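Local coordinates for hyaluronidase (Streptomyces koganeiensis, PDB 4UFQ) that degrades hyaluronan and probably works as a trimer of interwoven, strand-rich chains, at the interface of chains A and B. Sequence-based numbering; all coordinates share one arbitrary frame. Chains: chain A/B, Hyaluronidase.

Contact 1: the interface of chains A and B. Residues chain A 31-32, 38-39; chain B 25-27.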
ATOM      1  N   LYS A  31      16.563  19.614 -18.244  1.00 36.53           N
ATOM      2  CA  LYS A  31      15.335  20.389 -18.203  1.00 36.54           C
ATOM      3  C   LYS A  31      14.748  20.544 -19.601  1.00 38.19           C
ATOM      4  O   LYS A  31      15.429  20.965 -20.531  1.00 38.77           O
ATOM      5  CB  LYS A  31      15.583  21.759 -17.571  1.00 40.27           C
ATOM      6  CG  LYS A  31      14.387  22.703 -17.637  1.00 46.02           C
ATOM      7  CD  LYS A  31      14.699  24.027 -16.974  1.00 49.59           C
ATOM      8  CE  LYS A  31      13.482  24.936 -16.942  1.00 62.50           C
ATOM      9  NZ  LYS A  31      13.787  26.262 -16.329  1.00 54.21           N
ATOM     10  N   THR A  32      13.473  20.201 -19.723  1.00 37.49           N
ATOM     11  CA  THR A  32      12.716  20.302 -20.959  1.00 38.67           C
ATOM     12  C   THR A  32      11.458  21.118 -20.693  1.00 40.33           C
ATOM     13  O   THR A  32      10.791  20.920 -19.675  1.00 38.67           O
ATOM     14  CB  THR A  32      12.318  18.897 -21.494  1.00 37.96           C
ATOM     15  OG1 THR A  32      13.471  18.237 -22.046  1.00 37.73           O
ATOM     16  CG2 THR A  32      11.234  18.984 -22.572  1.00 39.30           C
ATOM     17  N   HIS A  38       8.831  14.372 -23.528  1.00 39.96           N
ATOM     18  CA  HIS A  38       9.252  14.108 -22.151  1.00 36.32           C
ATOM     19  C   HIS A  38      10.575  14.822 -21.914  1.00 35.96           C
ATOM     20  O   HIS A  38      11.230  15.234 -22.872  1.00 36.89           O
ATOM     21  CB  HIS A  38       9.482  12.615 -21.896  1.00 35.30           C
ATOM     22  CG  HIS A  38       8.346  11.728 -22.302  1.00 43.09           C
ATOM     23  ND1 HIS A  38       7.055  11.907 -21.855  1.00 38.94           N
ATOM     24  CD2 HIS A  38       8.322  10.624 -23.085  1.00 38.20           C
ATOM     25  CE1 HIS A  38       6.279  10.969 -22.369  1.00 38.22           C
ATOM     26  NE2 HIS A  38       7.024  10.174 -23.113  1.00 43.29           N
ATOM     27  N   ALA A  39      11.001  14.945 -20.661  1.00 34.82           N
ATOM     28  CA  ALA A  39      12.322  15.518 -20.389  1.00 36.20           C
ATOM     29  C   ALA A  39      13.404  14.466 -20.552  1.00 33.95           C
ATOM     30  O   ALA A  39      14.520  14.769 -21.014  1.00 34.39           O
ATOM     31  CB  ALA A  39      12.378  16.142 -19.008  1.00 33.96           C
TER
ATOM     32  N   LEU B  25      13.444  20.389 -26.773  1.00 46.54           N
ATOM     33  CA  LEU B  25      13.489  18.998 -27.195  1.00 51.92           C
ATOM     34  C   LEU B  25      13.421  18.143 -25.951  1.00 44.80           C
ATOM     35  O   LEU B  25      13.507  18.656 -24.835  1.00 44.32           O
ATOM     36  CB  LEU B  25      14.803  18.688 -27.910  1.00 46.21           C
ATOM     37  CG  LEU B  25      15.194  19.585 -29.082  1.00 51.39           C
ATOM     38  CD1 LEU B  25      16.486  19.075 -29.690  1.00 47.92           C
ATOM     39  CD2 LEU B  25      14.079  19.629 -30.107  1.00 52.32           C
ATOM     40  N   GLU B  26      13.280  16.839 -26.135  1.00 44.51           N
ATOM     41  CA  GLU B  26      13.532  15.929 -25.036  1.00 43.53           C
ATOM     42  C   GLU B  26      15.010  16.043 -24.687  1.00 42.89           C
ATOM     43  O   GLU B  26      15.869  15.874 -25.554  1.00 43.13           O
ATOM     44  CB  GLU B  26      13.178  14.490 -25.406  1.00 52.85           C
ATOM     45  CG  GLU B  26      13.583  13.476 -24.336  1.00 42.96           C
ATOM     46  CD  GLU B  26      13.040  12.094 -24.610  1.00 48.37           C
ATOM     47  OE1 GLU B  26      13.201  11.609 -25.749  1.00 53.46           O
ATOM     48  OE2 GLU B  26      12.442  11.498 -23.684  1.00 47.08           O
ATOM     49  N   ALA B  27      15.305  16.338 -23.423  1.00 35.24           N
ATOM     50  CA  ALA B  27      16.674  16.616 -23.003  1.00 41.78           C
ATOM     51  C   ALA B  27      17.563  15.376 -23.054  1.00 35.03           C
ATOM     52  O   ALA B  27      18.762  15.483 -23.325  1.00 35.78           O
ATOM     53  CB  ALA B  27      16.693  17.237 -21.605  1.00 34.70           C
TER
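Chain A brings the end of strand 28-32 and the loop leading into strand 40-44, and chain B lays its 25-27 loop, just before its own strand 28-32, against them, with A:Thr32 touching B:Leu25 and B:Ala27. Both stretches belong to the HylP-type hyaluronidase region, a family known for trimers of interwoven beta chains, and the patch shows how one hydroxyl can tie a strand end to a neighbouring turn. OG1 of A:Thr32 donates to the backbone O of B:Leu25 at 2.8 Å, lying in the carbonyl plane with a C=O...O angle of 146°. The same oxygen accepts a weak, bent hydrogen bond from the backbone N of B:Ala27. With chi1 at -74° the hydroxyl stands opposite the threonine's carbonyl carbon, turned toward the chain B loop, while the methyl CG2 also rests 3.2 Å from O of B:Leu25. B:Glu26 meets chain A through its carbon chain. Its CG lies opposite its backbone N (chi1 173°), and the extended side chain runs past the carbonyl of A:His38, whose O is 3.3 Å from CG of B:Glu26. The carboxylate OE2 reaches CB of A:His38 at 3.6 Å, but it remains 5.6 Å from the imidazole NE2, too far for a salt bridge. The methyl CB of B:Ala27 packs against O of A:Ala39 at 3.3 Å, and although the N of B:Ala27 is also near this oxygen, its N-H points elsewhere.

Contact 2: the interface of chains A and B. Residues chain A 104-107; chain B 85, 88, 90-91.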
ATOM      1  N   GLY A 104      17.454  -5.411  12.979  1.00 32.39           N
ATOM      2  CA  GLY A 104      17.480  -4.335  13.956  1.00 40.96           C
ATOM      3  C   GLY A 104      16.854  -3.059  13.428  1.00 30.47           C
ATOM      4  O   GLY A 104      16.565  -2.143  14.185  1.00 30.82           O
ATOM      5  N   THR A 105      16.640  -2.996  12.121  1.00 29.84           N
ATOM      6  CA  THR A 105      16.026  -1.817  11.519  1.00 28.46           C
ATOM      7  C   THR A 105      14.661  -1.479  12.136  1.00 26.26           C
ATOM      8  O   THR A 105      13.933  -2.361  12.625  1.00 25.90           O
ATOM      9  CB  THR A 105      15.888  -1.983   9.997  1.00 29.60           C
ATOM     10  OG1 THR A 105      15.415  -0.762   9.432  1.00 28.26           O
ATOM     11  CG2 THR A 105      14.914  -3.100   9.637  1.00 26.73           C
ATOM     12  N   ALA A 106      14.329  -0.190  12.115  1.00 28.25           N
ATOM     13  CA  ALA A 106      13.017   0.284  12.561  1.00 25.10           C
ATOM     14  C   ALA A 106      12.337   1.066  11.436  1.00 28.48           C
ATOM     15  O   ALA A 106      11.322   1.742  11.649  1.00 27.65           O
ATOM     16  CB  ALA A 106      13.160   1.142  13.816  1.00 27.07           C
ATOM     17  N   ALA A 107      12.903   0.974  10.231  1.00 25.72           N
ATOM     18  CA  ALA A 107      12.332   1.623   9.056  1.00 24.87           C
ATOM     19  C   ALA A 107      10.928   1.138   8.726  1.00 23.74           C
ATOM     20  O   ALA A 107      10.596  -0.034   8.893  1.00 23.50           O
ATOM     21  CB  ALA A 107      13.234   1.409   7.856  1.00 24.91           C
TER
ATOM     22  N   TYR B  85      19.627   0.125   9.841  1.00 33.19           N
ATOM     23  CA  TYR B  85      20.634   0.233  10.890  1.00 35.27           C
ATOM     24  C   TYR B  85      20.285  -0.690  12.053  1.00 35.33           C
ATOM     25  O   TYR B  85      19.133  -0.738  12.508  1.00 33.91           O
ATOM     26  CB  TYR B  85      20.743   1.689  11.363  1.00 37.65           C
ATOM     27  CG  TYR B  85      21.202   2.621  10.274  1.00 39.94           C
ATOM     28  CD1 TYR B  85      20.315   3.069   9.311  1.00 37.34           C
ATOM     29  CD2 TYR B  85      22.522   3.040  10.196  1.00 41.37           C
ATOM     30  CE1 TYR B  85      20.722   3.904   8.299  1.00 52.46           C
ATOM     31  CE2 TYR B  85      22.942   3.886   9.185  1.00 58.82           C
ATOM     32  CZ  TYR B  85      22.034   4.315   8.241  1.00 43.61           C
ATOM     33  OH  TYR B  85      22.417   5.150   7.223  1.00 38.87           O
ATOM     34  N   GLY B  88      18.460   0.612  15.179  1.00 34.97           N
ATOM     35  CA  GLY B  88      17.110   1.131  15.070  1.00 33.87           C
ATOM     36  C   GLY B  88      17.057   2.638  14.939  1.00 37.98           C
ATOM     37  O   GLY B  88      16.005   3.247  15.163  1.00 34.91           O
ATOM     38  N   ASP B  90      16.829   4.297  12.482  1.00 35.79           N
ATOM     39  CA  ASP B  90      16.046   4.671  11.309  1.00 29.66           C
ATOM     40  C   ASP B  90      14.536   4.581  11.546  1.00 28.90           C
ATOM     41  O   ASP B  90      13.763   4.332  10.622  1.00 27.73           O
ATOM     42  CB  ASP B  90      16.442   3.804  10.119  1.00 29.02           C
ATOM     43  CG  ASP B  90      16.420   2.326  10.429  1.00 41.59           C
ATOM     44  OD1 ASP B  90      16.022   1.924  11.553  1.00 29.82           O
ATOM     45  OD2 ASP B  90      16.797   1.560   9.521  1.00 29.04           O
ATOM     46  N   LYS B  91      14.109   4.828  12.776  1.00 29.69           N
ATOM     47  CA  LYS B  91      12.703   4.666  13.122  0.64 29.18           C
ATOM     48  C   LYS B  91      11.804   5.673  12.400  1.00 28.25           C
ATOM     49  O   LYS B  91      10.592   5.434  12.231  1.00 28.08           O
ATOM     50  CB  LYS B  91      12.504   4.719  14.650  0.64 31.93           C
ATOM     51  CG  LYS B  91      12.682   6.075  15.315  0.64 51.01           C
ATOM     52  CD  LYS B  91      12.166   6.007  16.755  0.64 67.72           C
ATOM     53  CE  LYS B  91      12.646   7.166  17.621  0.64 69.16           C
ATOM     54  NZ  LYS B  91      11.892   8.427  17.374  0.64 77.37           N
TER
HETATM   55  O   HOH W   1       9.646   3.073  13.154  1.00 25.78           O
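The carboxylate of B:Asp90 is gripped on both faces: A:Thr105 and A:Ala106 approach obliquely from one face, the backbone N of B:Tyr85 comes from the other, and the edge of the B:Tyr85 ring meets OD2 in the ring plane. The principle illustrated is an aspartate pairing with a loop of a neighbouring chain. OG1 of A:Thr105 donates to OD2 of B:Asp90 at 2.7 Å, and the backbone N of A:Ala106 donates to OD1 at 2.8 Å in a fairly straight bond; both use the syn side, about 33° out of the carboxylate plane. OD2 of B:Asp90 also takes the N of B:Tyr85 at 3.2 Å, well above the plane. With chi1 at 51°, CG tucks between the backbone N and carbonyl carbon, bringing the carboxylate to the chain A loop. OG1 of A:Thr105 accepts from the backbone N of A:Ala107 at 3.2 Å, which should help to fix the hydroxyl. An alanine in place of B:Asp90 is likely to leave the A:Thr105 hydroxyl and the A:Ala106 N-H without their chain B acceptor and the B:Tyr85 N-H without its mate. Beside the acid, CB of A:Ala106 packs on CA of B:Lys91 at 3.6 Å, and a water bridges their backbone oxygens; the lysine side chain is poorly ordered. The site pins the chain A loop between strands 96-101 and 108 to chain B, probably helping to hold the trimer together.

Contact 3: the interface of chains A and B. Residues chain A 204, 212, 214; chain B 200-202, 215-216.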
ATOM      1  N   TRP A 204     -28.528  -6.976  21.649  1.00 13.68           N
ATOM      2  CA  TRP A 204     -28.868  -6.984  20.224  1.00 13.97           C
ATOM      3  C   TRP A 204     -30.118  -6.173  20.000  1.00 17.34           C
ATOM      4  O   TRP A 204     -31.144  -6.367  20.675  1.00 15.15           O
ATOM      5  CB  TRP A 204     -29.181  -8.401  19.752  1.00 14.91           C
ATOM      6  CG  TRP A 204     -29.672  -8.611  18.315  1.00 14.88           C
ATOM      7  CD1 TRP A 204     -30.940  -8.935  17.918  1.00 15.77           C
ATOM      8  CD2 TRP A 204     -28.867  -8.631  17.125  1.00 13.80           C
ATOM      9  NE1 TRP A 204     -30.973  -9.138  16.570  1.00 15.05           N
ATOM     10  CE2 TRP A 204     -29.715  -8.956  16.054  1.00 13.44           C
ATOM     11  CE3 TRP A 204     -27.522  -8.380  16.866  1.00 14.16           C
ATOM     12  CZ2 TRP A 204     -29.250  -9.080  14.749  1.00 14.62           C
ATOM     13  CZ3 TRP A 204     -27.067  -8.495  15.574  1.00 13.14           C
ATOM     14  CH2 TRP A 204     -27.930  -8.811  14.532  1.00 15.37           C
ATOM     15  N   THR A 212     -32.702  -6.716  23.130  1.00 13.87           N
ATOM     16  CA  THR A 212     -32.530  -7.834  24.060  1.00 15.52           C
ATOM     17  C   THR A 212     -31.167  -7.778  24.719  1.00 13.29           C
ATOM     18  O   THR A 212     -30.161  -7.614  24.037  1.00 14.81           O
ATOM     19  CB  THR A 212     -32.620  -9.150  23.300  1.00 17.37           C
ATOM     20  OG1 THR A 212     -33.893  -9.241  22.659  1.00 18.75           O
ATOM     21  CG2 THR A 212     -32.467 -10.355  24.228  1.00 18.55           C
ATOM     22  N   ILE A 214     -28.552  -9.949  25.955  1.00 14.46           N
ATOM     23  CA  ILE A 214     -28.175 -11.341  25.778  1.00 14.53           C
ATOM     24  C   ILE A 214     -27.381 -11.891  26.951  1.00 17.70           C
ATOM     25  O   ILE A 214     -27.608 -13.034  27.361  1.00 24.11           O
ATOM     26  CB  ILE A 214     -27.339 -11.481  24.486  1.00 18.37           C
ATOM     27  CG1 ILE A 214     -28.211 -11.118  23.285  1.00 20.20           C
ATOM     28  CG2 ILE A 214     -26.752 -12.880  24.364  1.00 20.11           C
ATOM     29  CD1 ILE A 214     -27.376 -10.849  22.034  1.00 39.75           C
TER
ATOM     30  N   GLY B 200     -33.736 -10.745  10.786  1.00 14.75           N
ATOM     31  CA  GLY B 200     -33.569  -9.702  11.795  1.00 16.26           C
ATOM     32  C   GLY B 200     -33.165 -10.205  13.176  1.00 15.63           C
ATOM     33  O   GLY B 200     -32.855  -9.415  14.061  1.00 15.63           O
ATOM     34  N   ALA B 201     -33.179 -11.522  13.363  1.00 14.17           N
ATOM     35  CA  ALA B 201     -32.795 -12.176  14.625  1.00 14.39           C
ATOM     36  C   ALA B 201     -31.319 -12.548  14.588  1.00 13.65           C
ATOM     37  O   ALA B 201     -30.730 -12.660  13.499  1.00 14.80           O
ATOM     38  CB  ALA B 201     -33.638 -13.412  14.828  1.00 15.34           C
ATOM     39  N   LEU B 202     -30.722 -12.756  15.760  1.00 13.08           N
ATOM     40  CA  LEU B 202     -29.333 -13.175  15.884  1.00 14.81           C
ATOM     41  C   LEU B 202     -29.293 -14.660  16.243  1.00 14.69           C
ATOM     42  O   LEU B 202     -29.975 -15.094  17.195  1.00 14.29           O
ATOM     43  CB  LEU B 202     -28.637 -12.329  16.964  1.00 14.44           C
ATOM     44  CG  LEU B 202     -27.144 -12.611  17.143  1.00 14.52           C
ATOM     45  CD1 LEU B 202     -26.341 -12.179  15.918  1.00 16.41           C
ATOM     46  CD2 LEU B 202     -26.654 -11.893  18.420  1.00 16.57           C
ATOM     47  N   ALA B 215     -31.460 -13.880  19.949  1.00 14.31           N
ATOM     48  CA  ALA B 215     -32.269 -12.692  20.209  1.00 15.54           C
ATOM     49  C   ALA B 215     -33.156 -12.421  19.028  1.00 15.28           C
ATOM     50  O   ALA B 215     -32.744 -12.598  17.892  1.00 15.79           O
ATOM     51  CB  ALA B 215     -31.408 -11.487  20.491  1.00 18.88           C
ATOM     52  N   PRO B 216     -34.376 -11.938  19.279  1.00 14.34           N
ATOM     53  CA  PRO B 216     -35.328 -11.747  18.172  1.00 15.43           C
ATOM     54  C   PRO B 216     -35.140 -10.464  17.371  1.00 17.23           C
ATOM     55  O   PRO B 216     -34.485  -9.512  17.800  1.00 16.87           O
ATOM     56  CB  PRO B 216     -36.682 -11.710  18.887  1.00 17.51           C
ATOM     57  CG  PRO B 216     -36.372 -11.196  20.253  1.00 18.19           C
ATOM     58  CD  PRO B 216     -35.003 -11.732  20.590  1.00 17.10           C
TER
HETATM   59  O   HOH W   2     -33.569  -8.426  20.151  1.00 15.23           O
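A:Trp204 lies against B:Leu202 and B:Ala215 where the C-terminal strands 201-206 and 211-215 of the two chains pack together, a worked case of an indole at the heart of an apolar patch with its N-H still paired. Apolar contact comes first. CB of B:Leu202 sits over the middle of one indole face, 3.8 Å from the centroid of each ring in a CH-pi contact, and the two side chains cross obliquely. Methyl CD1 of B:Leu202 continues toward the far rim of the six-membered ring, meeting CZ3 of A:Trp204, while its CD2 turns to CD1 of A:Ile214 at 3.8 Å, the leucine and isoleucine meeting at about a right angle. In the leucine, chi1 of -177° sets CG opposite the backbone N and chi2 of 67° parts the methyls, CD2 also reaching CE3 of A:Trp204. CB of B:Ala215 touches both CD1 of A:Trp204, at 3.7 Å, and CB of A:Thr212. The direct polar contact is the indole N-H: NE1 of A:Trp204 donates to O of B:Gly200 at 3.1 Å, the acceptor lying close to the ring plane and the donor tilted 19° from the glycine carbonyl plane. This bond should help to fix how the indole is turned against the leucine. A water also links the backbone oxygens of A:Trp204 and B:Pro216 with OG1 of A:Thr212, which lies 2.7 Å from the water oxygen and 3.4 Å from CD of B:Pro216.

Contact 1 and contact 3 lie near opposite ends of the elongated assembly, the centres of their C-alpha atoms about 67 Å apart. Contact 2 stands about 38 Å from contact 1 and 49 Å from contact 3, displaced from the line joining them, on projecting loops. The three share no residues: contact 1 draws on strand 28-32 and nearby loops, contact 2 on loops only, and contact 3 on strands 201-206 and 211-215 with loop residues at their ends. Chains A and B are therefore joined along much of their length, and since each contact recurs between copies, each chain probably supplies both halves around the trimer.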